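Local coordinates for protein UDP-N-acetylglucosamine 3-dehydrogenase (Acidithiobacillus ferrooxidans, PDB 7BVJ) that catalyses the NAD(+)-dependent oxidation of the glucosamine 3-position of UDP-N-acetylglucosamine to a ketone, a step in lipid A biosynthesis, at residues A[17-26]-A[267-277]. Residues are numbered along the deposited sequence; the frame is centred on the assembly and turned at random.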
loop_
_atom_site.group_PDB
_atom_site.type_symbol
_atom_site.label_atom_id
_atom_site.label_comp_id
_atom_site.label_asym_id
_atom_site.label_seq_id
_atom_site.Cartn_x
_atom_site.Cartn_y
_atom_site.Cartn_z
ATOM N N PHE A 17 5.774 -6.582 -12.785
ATOM C CA PHE A 17 5.236 -5.257 -13.102
ATOM C C PHE A 17 6.177 -4.153 -12.635
ATOM O O PHE A 17 6.393 -3.166 -13.352
ATOM C CB PHE A 17 3.848 -5.076 -12.470
ATOM C CG PHE A 17 2.797 -5.988 -13.038
ATOM C CD1 PHE A 17 2.125 -6.877 -12.229
ATOM C CD2 PHE A 17 2.501 -5.970 -14.388
ATOM C CE1 PHE A 17 1.165 -7.733 -12.756
ATOM C CE2 PHE A 17 1.543 -6.820 -14.921
ATOM C CZ PHE A 17 0.878 -7.705 -14.105
ATOM N N HIS A 18 6.731 -4.296 -11.425
ATOM C CA HIS A 18 7.762 -3.355 -10.985
ATOM C C HIS A 18 8.877 -3.255 -12.018
ATOM O O HIS A 18 9.338 -2.153 -12.362
ATOM C CB HIS A 18 8.366 -3.780 -9.655
ATOM C CG HIS A 18 7.574 -3.387 -8.451
ATOM N ND1 HIS A 18 8.049 -2.502 -7.510
ATOM C CD2 HIS A 18 6.386 -3.829 -7.985
ATOM C CE1 HIS A 18 7.180 -2.399 -6.527
ATOM N NE2 HIS A 18 6.159 -3.190 -6.794
ATOM N N ALA A 19 9.334 -4.415 -12.505
ATOM C CA ALA A 19 10.441 -4.449 -13.460
ATOM C C ALA A 19 10.074 -3.757 -14.773
ATOM O O ALA A 19 10.897 -3.027 -15.352
ATOM C CB ALA A 19 10.871 -5.899 -13.713
ATOM N N GLN A 20 8.842 -3.972 -15.256
ATOM C CA GLN A 20 8.392 -3.287 -16.469
ATOM C C GLN A 20 8.450 -1.774 -16.294
ATOM O O GLN A 20 8.924 -1.051 -17.186
ATOM C CB GLN A 20 6.968 -3.715 -16.845
ATOM C CG GLN A 20 6.799 -5.199 -17.177
ATOM C CD GLN A 20 5.372 -5.584 -17.545
ATOM O OE1 GLN A 20 4.427 -4.812 -17.341
ATOM N NE2 GLN A 20 5.209 -6.783 -18.095
ATOM N N LYS A 21 7.984 -1.277 -15.141
ATOM C CA LYS A 21 8.009 0.172 -14.909
ATOM C C LYS A 21 9.439 0.701 -14.911
ATOM O O LYS A 21 9.753 1.706 -15.577
ATOM C CB LYS A 21 7.315 0.527 -13.582
ATOM C CG LYS A 21 5.894 0.019 -13.418
ATOM C CD LYS A 21 5.166 -0.073 -14.753
ATOM C CE LYS A 21 3.680 0.133 -14.593
ATOM N NZ LYS A 21 2.939 -1.147 -14.567
ATOM N N TYR A 22 10.326 0.040 -14.158
ATOM C CA TYR A 22 11.702 0.520 -14.093
ATOM C C TYR A 22 12.338 0.535 -15.473
ATOM O O TYR A 22 13.094 1.456 -15.804
ATOM C CB TYR A 22 12.536 -0.333 -13.149
ATOM C CG TYR A 22 12.358 -0.059 -11.663
ATOM C CD1 TYR A 22 12.819 1.120 -11.087
ATOM C CD2 TYR A 22 11.788 -1.013 -10.832
ATOM C CE1 TYR A 22 12.692 1.350 -9.728
ATOM C CE2 TYR A 22 11.643 -0.787 -9.477
ATOM C CZ TYR A 22 12.099 0.394 -8.930
ATOM O OH TYR A 22 11.951 0.621 -7.583
ATOM N N ALA A 23 12.044 -0.476 -16.293
ATOM C CA ALA A 23 12.602 -0.505 -17.642
ATOM C C ALA A 23 12.093 0.658 -18.479
ATOM O O ALA A 23 12.826 1.176 -19.336
ATOM C CB ALA A 23 12.267 -1.828 -18.330
ATOM N N ALA A 24 10.848 1.084 -18.245
ATOM C CA ALA A 24 10.335 2.211 -19.014
ATOM C C ALA A 24 10.896 3.559 -18.554
ATOM O O ALA A 24 11.027 4.474 -19.374
ATOM C CB ALA A 24 8.807 2.241 -18.956
ATOM N N ILE A 25 11.222 3.738 -17.274
ATOM C CA ILE A 25 11.524 5.084 -16.790
ATOM C C ILE A 25 12.937 5.253 -16.245
ATOM O O ILE A 25 13.252 6.322 -15.712
ATOM C CB ILE A 25 10.505 5.527 -15.727
ATOM C CG1 ILE A 25 10.789 4.803 -14.411
ATOM C CG2 ILE A 25 9.096 5.294 -16.227
ATOM C CD1 ILE A 25 9.793 5.145 -13.360
ATOM N N SER A 26 13.796 4.247 -16.345
ATOM C CA SER A 26 15.137 4.321 -15.765
ATOM C C SER A 26 16.016 3.334 -16.513
ATOM O O SER A 26 15.612 2.780 -17.540
ATOM C CB SER A 26 15.118 4.036 -14.255
ATOM O OG SER A 26 14.787 2.667 -13.966
ATOM N N ASP A 267 -1.372 5.170 -14.306
ATOM C CA ASP A 267 -0.645 3.997 -13.829
ATOM C C ASP A 267 -0.175 4.243 -12.398
ATOM O O ASP A 267 0.717 5.058 -12.167
ATOM C CB ASP A 267 0.536 3.725 -14.758
ATOM C CG ASP A 267 1.023 2.288 -14.688
ATOM O OD1 ASP A 267 1.074 1.696 -13.579
ATOM O OD2 ASP A 267 1.360 1.754 -15.763
ATOM N N ALA A 268 -0.773 3.550 -11.431
ATOM C CA ALA A 268 -0.433 3.813 -10.034
ATOM C C ALA A 268 0.980 3.337 -9.699
ATOM O O ALA A 268 1.734 4.032 -9.006
ATOM C CB ALA A 268 -1.465 3.151 -9.117
ATOM N N LEU A 269 1.360 2.158 -10.179
ATOM C CA LEU A 269 2.666 1.621 -9.819
ATOM C C LEU A 269 3.790 2.398 -10.504
ATOM O O LEU A 269 4.840 2.655 -9.897
ATOM C CB LEU A 269 2.708 0.126 -10.161
ATOM C CG LEU A 269 4.068 -0.560 -9.996
ATOM C CD1 LEU A 269 4.463 -0.559 -8.534
ATOM C CD2 LEU A 269 4.058 -1.965 -10.572
ATOM N N ALA A 270 3.589 2.792 -11.764
ATOM C CA ALA A 270 4.519 3.723 -12.404
ATOM C C ALA A 270 4.649 5.020 -11.607
ATOM O O ALA A 270 5.751 5.551 -11.453
ATOM C CB ALA A 270 4.071 4.031 -13.837
ATOM N N ALA A 271 3.526 5.557 -11.120
ATOM C CA ALA A 271 3.560 6.790 -10.331
ATOM C C ALA A 271 4.381 6.602 -9.062
ATOM O O ALA A 271 5.209 7.444 -8.701
ATOM C CB ALA A 271 2.124 7.212 -9.977
ATOM N N GLU A 272 4.150 5.492 -8.370
ATOM C CA GLU A 272 4.845 5.206 -7.122
ATOM C C GLU A 272 6.347 5.011 -7.366
ATOM O O GLU A 272 7.192 5.484 -6.591
ATOM C CB GLU A 272 4.155 3.982 -6.493
ATOM C CG GLU A 272 4.806 3.239 -5.363
ATOM C CD GLU A 272 3.864 2.163 -4.759
ATOM O OE1 GLU A 272 3.268 2.368 -3.677
ATOM O OE2 GLU A 272 3.695 1.108 -5.390
ATOM N N ILE A 273 6.706 4.393 -8.487
ATOM C CA ILE A 273 8.123 4.162 -8.739
ATOM C C ILE A 273 8.804 5.459 -9.156
ATOM O O ILE A 273 9.924 5.760 -8.708
ATOM C CB ILE A 273 8.297 3.033 -9.772
ATOM C CG1 ILE A 273 8.105 1.692 -9.056
ATOM C CG2 ILE A 273 9.684 3.098 -10.440
ATOM C CD1 ILE A 273 8.042 0.483 -9.977
ATOM N N GLU A 274 8.137 6.267 -9.988
ATOM C CA GLU A 274 8.720 7.563 -10.325
ATOM C C GLU A 274 8.901 8.415 -9.080
ATOM O O GLU A 274 9.914 9.110 -8.938
ATOM C CB GLU A 274 7.879 8.317 -11.354
ATOM C CG GLU A 274 8.568 9.628 -11.753
ATOM C CD GLU A 274 7.794 10.463 -12.750
ATOM O OE1 GLU A 274 7.066 9.890 -13.582
ATOM O OE2 GLU A 274 7.925 11.704 -12.696
ATOM N N ASP A 275 7.945 8.354 -8.154
ATOM C CA ASP A 275 8.086 9.116 -6.920
ATOM C C ASP A 275 9.298 8.643 -6.112
ATOM O O ASP A 275 10.088 9.460 -5.624
ATOM C CB ASP A 275 6.791 9.019 -6.120
ATOM C CG ASP A 275 6.829 9.835 -4.863
ATOM O OD1 ASP A 275 7.440 9.358 -3.889
ATOM O OD2 ASP A 275 6.250 10.949 -4.836
ATOM N N PHE A 276 9.458 7.321 -5.965
ATOM C CA PHE A 276 10.618 6.755 -5.264
ATOM C C PHE A 276 11.935 7.256 -5.875
ATOM O O PHE A 276 12.848 7.724 -5.162
ATOM C CB PHE A 276 10.480 5.214 -5.299
ATOM C CG PHE A 276 11.716 4.424 -4.887
ATOM C CD1 PHE A 276 12.349 4.640 -3.668
ATOM C CD2 PHE A 276 12.190 3.405 -5.705
ATOM C CE1 PHE A 276 13.466 3.873 -3.292
ATOM C CE2 PHE A 276 13.314 2.649 -5.350
ATOM C CZ PHE A 276 13.952 2.881 -4.132
ATOM N N LEU A 277 12.036 7.206 -7.203
ATOM C CA LEU A 277 13.289 7.596 -7.854
ATOM C C LEU A 277 13.518 9.115 -7.780
ATOM O O LEU A 277 14.660 9.579 -7.629
ATOM C CB LEU A 277 13.296 7.102 -9.302
ATOM C CG LEU A 277 13.236 5.583 -9.530
ATOM C CD1 LEU A 277 13.294 5.238 -11.024
ATOM C CD2 LEU A 277 14.350 4.886 -8.767
#
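Ile-273 is a knob in a hole formed by His-18, Lys-21, Tyr-22 and Ile-25, and it illustrates how a helix from late in the chain packs back onto the Rossmann fold. Helix 13-25, the first after the glycine-rich turn at the NAD site, meets helix 268-282; their segments 17-25 and 268-277 cross at -59°, axes 9.5 Å apart at closest approach. The two ends of the isoleucine work separately. CG2, anti to the backbone N, lies over one face of the Tyr-22 ring, 3.9 Å from its centroid, and also meets Ile-25 CD1; CD1 reaches Lys-21 CB at 3.7 Å. One turn earlier Leu-269 makes a second CH-pi contact: its CD1 sits over a face of the His-18 imidazole, displaced toward the rim, while CD2 abuts Phe-17 CB. Tyr-22 OH and His-18 ND1 both hydrogen-bond Ser-65 OG, and His-18 NE2 hydrogen-bonds Glu-90, which probably limits the turning of both rings. The CE2 edge of Phe-276 approaches Tyr-22 OH, and Leu-277 CD2 meets the phenol edge at CE1. An alanine in place of Tyr-22 would probably leave Ile-273 CG2 without its aromatic floor and Ser-65 without the phenol bond. At the more exposed end, Lys-21, bent at chi2 (-31°) and chi4, makes a long salt bridge, its NZ 3.5 Å from Asp-267 OD2 and about as far from OD1. Asp-267 is the N-cap of helix 268-282: its OD1 accepts from Ala-270 N at 3.3 Å, nearly straight at 176° but from above the carboxylate plane.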